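Local coordinates for E3 SUMO-protein ligase SIZ2 (Saccharomyces cerevisiae, PDB 6U75) that acts as an E3 ligase of the PIAS family that promotes attachment of SUMO to target proteins, through a PINIT domain and a zinc-binding SP-RING, at residues Pro6-Lys20 and Ser131-Leu145. Sequence-based numbering, arbitrary orientation.
Sequences PFYKPIVQIPDANKK and SISCFIVEVFSPEAL
Q13 lies over one face of the F135 ring, its CG 4.0 Å from the ring centroid in a CH-pi contact displaced toward the rim. With CG anti to the backbone N (chi1 -176°) and the chain extended beyond it, the amide follows the ring, the two planes only 26° apart. A water accepts long hydrogen bonds from Q13 NE2 and C134 N, both 3.3 Å away, and sits 2.8 Å from I14 O, to which it can donate, linking the two strands beside the type II beta turn of residues 14-17. Replacing Q13 by alanine would keep the CB contact but remove CG and the amide, and would probably cost the ring most of this cover and the water one donor. On the other face of the sheet V12 and I136 run side by side, pointing the same way, with V12 CG1 3.8 Å from I136 CB; I14 CD1 reaches I136 CG1 at 4.0 Å.

The pairing is antiparallel and interrupted by a classic beta bulge: I11 and V12 both face I136, I11 N donating to I136 O (2.9 Å) and V12 O accepting from I136 N (2.9 Å). Beyond strand 131-139, L145 of the following helix crosses F7 at about a right angle and sets CD1 against CE1 of the F7 ring, while F140 O lies at that ring's edge, in its plane.

Within the PINIT domain, strand 131-139 pairs with strands 8-10 and 12-21 and, through further backbone hydrogen bonds, with strand 50-58. Helix 38-46 packs on I11, V12, I14 and I136, and strand 28-34 meets A17, K19 and I132.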
loop_
_atom_site.group_PDB
_atom_site.type_symbol
_atom_site.label_atom_id
_atom_site.label_comp_id
_atom_site.label_asym_id
_atom_site.label_seq_id
_atom_site.Cartn_x
_atom_site.Cartn_y
_atom_site.Cartn_z
ATOM N N PRO A 6 4.825 2.215 2.814
ATOM C CA PRO A 6 6.232 1.982 2.469
ATOM C C PRO A 6 6.575 2.314 1.028
ATOM O O PRO A 6 7.760 2.277 0.670
ATOM C CB PRO A 6 6.404 0.483 2.738
ATOM C CG PRO A 6 5.065 -0.089 2.432
ATOM C CD PRO A 6 4.053 0.959 2.835
ATOM N N PHE A 7 5.587 2.638 0.194
ATOM C CA PHE A 7 5.843 2.878 -1.220
ATOM C C PHE A 7 6.339 4.288 -1.500
ATOM O O PHE A 7 6.927 4.521 -2.560
ATOM C CB PHE A 7 4.576 2.618 -2.035
ATOM C CG PHE A 7 4.073 1.207 -1.940
ATOM C CD1 PHE A 7 4.759 0.170 -2.551
ATOM C CD2 PHE A 7 2.909 0.918 -1.248
ATOM C CE1 PHE A 7 4.296 -1.129 -2.466
ATOM C CE2 PHE A 7 2.442 -0.379 -1.161
ATOM C CZ PHE A 7 3.137 -1.404 -1.770
ATOM N N TYR A 8 6.112 5.230 -0.588
ATOM C CA TYR A 8 6.553 6.602 -0.778
ATOM C C TYR A 8 6.891 7.202 0.577
ATOM O O TYR A 8 6.237 6.898 1.579
ATOM C CB TYR A 8 5.480 7.444 -1.480
ATOM C CG TYR A 8 4.095 7.272 -0.901
ATOM C CD1 TYR A 8 3.714 7.945 0.251
ATOM C CD2 TYR A 8 3.167 6.438 -1.510
ATOM C CE1 TYR A 8 2.448 7.790 0.783
ATOM C CE2 TYR A 8 1.900 6.276 -0.987
ATOM C CZ TYR A 8 1.545 6.955 0.158
ATOM O OH TYR A 8 0.285 6.794 0.684
ATOM N N LYS A 9 7.921 8.048 0.601
ATOM C CA LYS A 9 8.329 8.734 1.821
ATOM C C LYS A 9 8.649 10.191 1.515
ATOM O O LYS A 9 9.232 10.491 0.463
ATOM C CB LYS A 9 9.543 8.058 2.470
ATOM C CG LYS A 9 9.198 6.776 3.217
ATOM C CD LYS A 9 8.441 7.065 4.509
ATOM C CE LYS A 9 7.632 5.864 4.969
ATOM N NZ LYS A 9 8.481 4.665 5.206
ATOM N N PRO A 10 8.296 11.111 2.412
ATOM C CA PRO A 10 8.418 12.537 2.090
ATOM C C PRO A 10 9.858 13.022 2.119
ATOM O O PRO A 10 10.668 12.591 2.943
ATOM C CB PRO A 10 7.585 13.212 3.184
ATOM C CG PRO A 10 7.697 12.292 4.345
ATOM C CD PRO A 10 7.797 10.897 3.783
ATOM N N ILE A 11 10.163 13.939 1.204
ATOM C CA ILE A 11 11.446 14.616 1.155
ATOM C C ILE A 11 11.303 16.092 1.497
ATOM O O ILE A 11 12.123 16.646 2.232
ATOM C CB ILE A 11 12.091 14.436 -0.238
ATOM C CG1 ILE A 11 12.274 12.950 -0.562
ATOM C CG2 ILE A 11 13.415 15.181 -0.319
ATOM C CD1 ILE A 11 13.176 12.208 0.405
ATOM N N VAL A 12 10.264 16.738 0.977
ATOM C CA VAL A 12 9.992 18.139 1.270
ATOM C C VAL A 12 8.554 18.433 0.872
ATOM O O VAL A 12 8.060 17.934 -0.142
ATOM C CB VAL A 12 10.986 19.071 0.537
ATOM C CG1 VAL A 12 11.024 18.747 -0.949
ATOM C CG2 VAL A 12 10.610 20.527 0.760
ATOM N N GLN A 13 7.884 19.240 1.688
ATOM C CA GLN A 13 6.554 19.720 1.353
ATOM C C GLN A 13 6.659 20.914 0.417
ATOM O O GLN A 13 7.529 21.774 0.582
ATOM C CB GLN A 13 5.795 20.112 2.619
ATOM C CG GLN A 13 4.355 20.530 2.373
ATOM C CD GLN A 13 3.611 20.827 3.660
ATOM O OE1 GLN A 13 4.142 20.643 4.755
ATOM N NE2 GLN A 13 2.375 21.292 3.531
ATOM N N ILE A 14 5.775 20.963 -0.569
ATOM C CA ILE A 14 5.759 22.086 -1.509
ATOM C C ILE A 14 4.999 23.246 -0.869
ATOM O O ILE A 14 3.847 23.060 -0.447
ATOM C CB ILE A 14 5.121 21.674 -2.832
ATOM C CG1 ILE A 14 6.017 20.677 -3.574
ATOM C CG2 ILE A 14 4.857 22.897 -3.699
ATOM C CD1 ILE A 14 7.326 21.262 -4.082
ATOM N N PRO A 15 5.589 24.435 -0.777
ATOM C CA PRO A 15 4.875 25.563 -0.175
ATOM C C PRO A 15 3.831 26.137 -1.118
ATOM O O PRO A 15 3.951 26.069 -2.343
ATOM C CB PRO A 15 5.992 26.578 0.097
ATOM C CG PRO A 15 6.996 26.302 -0.962
ATOM C CD PRO A 15 6.944 24.817 -1.216
ATOM N N ASP A 16 2.789 26.710 -0.519
ATOM C CA ASP A 16 1.696 27.339 -1.255
ATOM C C ASP A 16 0.942 26.344 -2.130
ATOM O O ASP A 16 0.289 26.738 -3.100
ATOM C CB ASP A 16 2.207 28.502 -2.112
ATOM C CG ASP A 16 3.046 29.486 -1.319
ATOM O OD1 ASP A 16 2.820 29.616 -0.096
ATOM O OD2 ASP A 16 3.933 30.130 -1.918
ATOM N N ALA A 17 1.024 25.052 -1.805
ATOM C CA ALA A 17 0.300 24.011 -2.525
ATOM C C ALA A 17 -0.705 23.299 -1.628
ATOM O O ALA A 17 -1.067 22.149 -1.894
ATOM C CB ALA A 17 1.274 22.999 -3.133
ATOM N N ASN A 18 -1.156 23.958 -0.568
ATOM C CA ASN A 18 -2.166 23.417 0.328
ATOM C C ASN A 18 -3.525 24.011 -0.013
ATOM O O ASN A 18 -3.624 25.094 -0.596
ATOM C CB ASN A 18 -1.815 23.717 1.787
ATOM C CG ASN A 18 -0.418 23.268 2.154
ATOM O OD1 ASN A 18 -0.213 22.137 2.593
ATOM N ND2 ASN A 18 0.557 24.156 1.974
ATOM N N LYS A 19 -4.582 23.290 0.354
ATOM C CA LYS A 19 -5.919 23.819 0.126
ATOM C C LYS A 19 -6.925 23.083 0.997
ATOM O O LYS A 19 -6.841 21.866 1.166
ATOM C CB LYS A 19 -6.318 23.704 -1.352
ATOM C CG LYS A 19 -7.498 24.585 -1.749
ATOM C CD LYS A 19 -7.138 26.067 -1.695
ATOM C CE LYS A 19 -8.337 26.956 -1.988
ATOM N NZ LYS A 19 -8.492 27.244 -3.439
ATOM N N LYS A 20 -7.874 23.831 1.546
ATOM C CA LYS A 20 -8.996 23.258 2.273
ATOM C C LYS A 20 -10.210 23.212 1.356
ATOM O O LYS A 20 -10.561 24.218 0.729
ATOM C CB LYS A 20 -9.311 24.068 3.531
ATOM C CG LYS A 20 -8.363 23.820 4.697
ATOM C CD LYS A 20 -8.410 22.372 5.165
ATOM C CE LYS A 20 -8.091 22.254 6.646
ATOM N NZ LYS A 20 -9.200 22.781 7.493
ATOM N N SER A 131 -8.382 18.103 3.190
ATOM C CA SER A 131 -7.101 18.792 3.126
ATOM C C SER A 131 -6.331 18.272 1.921
ATOM O O SER A 131 -6.187 17.054 1.750
ATOM C CB SER A 131 -6.289 18.577 4.405
ATOM O OG SER A 131 -6.906 19.199 5.518
ATOM N N ILE A 132 -5.841 19.194 1.097
ATOM C CA ILE A 132 -5.089 18.891 -0.113
ATOM C C ILE A 132 -3.666 19.393 0.087
ATOM O O ILE A 132 -3.460 20.564 0.429
ATOM C CB ILE A 132 -5.730 19.549 -1.348
ATOM C CG1 ILE A 132 -7.162 19.043 -1.552
ATOM C CG2 ILE A 132 -4.884 19.301 -2.587
ATOM C CD1 ILE A 132 -7.257 17.588 -1.964
ATOM N N SER A 133 -2.693 18.510 -0.131
ATOM C CA SER A 133 -1.286 18.830 0.047
ATOM C C SER A 133 -0.495 18.298 -1.140
ATOM O O SER A 133 -0.980 17.469 -1.911
ATOM C CB SER A 133 -0.729 18.235 1.348
ATOM O OG SER A 133 -1.577 18.520 2.445
ATOM N N CYS A 134 0.737 18.779 -1.275
ATOM C CA CYS A 134 1.642 18.305 -2.314
ATOM C C CYS A 134 3.020 18.114 -1.709
ATOM O O CYS A 134 3.511 18.991 -0.991
ATOM C CB CYS A 134 1.712 19.285 -3.489
ATOM S SG CYS A 134 0.142 19.547 -4.331
ATOM N N PHE A 135 3.640 16.974 -1.999
ATOM C CA PHE A 135 4.949 16.657 -1.447
ATOM C C PHE A 135 5.841 16.079 -2.530
ATOM O O PHE A 135 5.379 15.322 -3.386
ATOM C CB PHE A 135 4.858 15.640 -0.300
ATOM C CG PHE A 135 4.219 16.175 0.948
ATOM C CD1 PHE A 135 2.845 16.307 1.037
ATOM C CD2 PHE A 135 4.994 16.527 2.040
ATOM C CE1 PHE A 135 2.256 16.791 2.189
ATOM C CE2 PHE A 135 4.412 17.011 3.193
ATOM C CZ PHE A 135 3.042 17.144 3.267
ATOM N N ILE A 136 7.116 16.422 -2.481
ATOM C CA ILE A 136 8.120 15.629 -3.175
ATOM C C ILE A 136 8.403 14.403 -2.321
ATOM O O ILE A 136 8.534 14.497 -1.095
ATOM C CB ILE A 136 9.390 16.456 -3.442
ATOM C CG1 ILE A 136 9.030 17.678 -4.291
ATOM C CG2 ILE A 136 10.448 15.604 -4.139
ATOM C CD1 ILE A 136 10.219 18.426 -4.848
ATOM N N VAL A 137 8.465 13.238 -2.958
ATOM C CA VAL A 137 8.575 11.977 -2.240
ATOM C C VAL A 137 9.512 11.050 -2.995
ATOM O O VAL A 137 9.599 11.085 -4.225
ATOM C CB VAL A 137 7.199 11.298 -2.051
ATOM C CG1 VAL A 137 6.229 12.233 -1.344
ATOM C CG2 VAL A 137 6.636 10.855 -3.394
ATOM N N GLU A 138 10.213 10.214 -2.240
ATOM C CA GLU A 138 10.967 9.104 -2.805
ATOM C C GLU A 138 10.056 7.884 -2.831
ATOM O O GLU A 138 9.504 7.498 -1.795
ATOM C CB GLU A 138 12.227 8.822 -1.989
ATOM C CG GLU A 138 13.158 7.803 -2.629
ATOM C CD GLU A 138 14.391 7.532 -1.791
ATOM O OE1 GLU A 138 14.712 6.345 -1.574
ATOM O OE2 GLU A 138 15.034 8.505 -1.346
ATOM N N VAL A 139 9.883 7.296 -4.013
ATOM C CA VAL A 139 8.989 6.162 -4.199
ATOM C C VAL A 139 9.810 4.882 -4.222
ATOM O O VAL A 139 10.981 4.871 -4.618
ATOM C CB VAL A 139 8.149 6.302 -5.488
ATOM C CG1 VAL A 139 7.338 7.590 -5.458
ATOM C CG2 VAL A 139 9.039 6.247 -6.724
ATOM N N PHE A 140 9.183 3.789 -3.794
ATOM C CA PHE A 140 9.809 2.476 -3.764
ATOM C C PHE A 140 8.880 1.466 -4.419
ATOM O O PHE A 140 7.670 1.474 -4.173
ATOM C CB PHE A 140 10.125 2.041 -2.331
ATOM C CG PHE A 140 10.967 3.024 -1.572
ATOM C CD1 PHE A 140 12.347 2.923 -1.578
ATOM C CD2 PHE A 140 10.378 4.050 -0.853
ATOM C CE1 PHE A 140 13.124 3.826 -0.880
ATOM C CE2 PHE A 140 11.150 4.957 -0.154
ATOM C CZ PHE A 140 12.524 4.844 -0.167
ATOM N N SER A 141 9.448 0.603 -5.245
ATOM C CA SER A 141 8.660 -0.384 -5.963
ATOM C C SER A 141 8.490 -1.644 -5.130
ATOM O O SER A 141 9.234 -1.877 -4.171
ATOM C CB SER A 141 9.332 -0.730 -7.287
ATOM O OG SER A 141 10.468 -1.548 -7.074
ATOM N N PRO A 142 7.511 -2.485 -5.472
ATOM C CA PRO A 142 7.337 -3.741 -4.727
ATOM C C PRO A 142 8.579 -4.613 -4.691
ATOM O O PRO A 142 8.773 -5.345 -3.715
ATOM C CB PRO A 142 6.186 -4.428 -5.473
ATOM C CG PRO A 142 5.409 -3.308 -6.073
ATOM C CD PRO A 142 6.416 -2.254 -6.432
ATOM N N GLU A 143 9.432 -4.564 -5.717
ATOM C CA GLU A 143 10.603 -5.439 -5.739
ATOM C C GLU A 143 11.626 -5.028 -4.685
ATOM O O GLU A 143 12.186 -5.883 -3.988
ATOM C CB GLU A 143 11.233 -5.434 -7.131
ATOM C CG GLU A 143 10.369 -6.073 -8.207
ATOM C CD GLU A 143 10.966 -5.931 -9.596
ATOM O OE1 GLU A 143 11.435 -4.822 -9.931
ATOM O OE2 GLU A 143 10.974 -6.928 -10.350
ATOM N N ALA A 144 11.887 -3.726 -4.554
ATOM C CA ALA A 144 12.797 -3.259 -3.513
ATOM C C ALA A 144 12.259 -3.588 -2.125
ATOM O O ALA A 144 13.016 -3.994 -1.232
ATOM C CB ALA A 144 13.024 -1.756 -3.658
ATOM N N LEU A 145 10.952 -3.411 -1.922
ATOM C CA LEU A 145 10.357 -3.748 -0.634
ATOM C C LEU A 145 10.454 -5.244 -0.362
ATOM O O LEU A 145 10.658 -5.665 0.783
ATOM C CB LEU A 145 8.902 -3.280 -0.603
ATOM C CG LEU A 145 8.695 -1.775 -0.805
ATOM C CD1 LEU A 145 7.216 -1.448 -0.907
ATOM C CD2 LEU A 145 9.339 -0.977 0.320
HETATM O O HOH W 1 1.741 21.439 0.319
#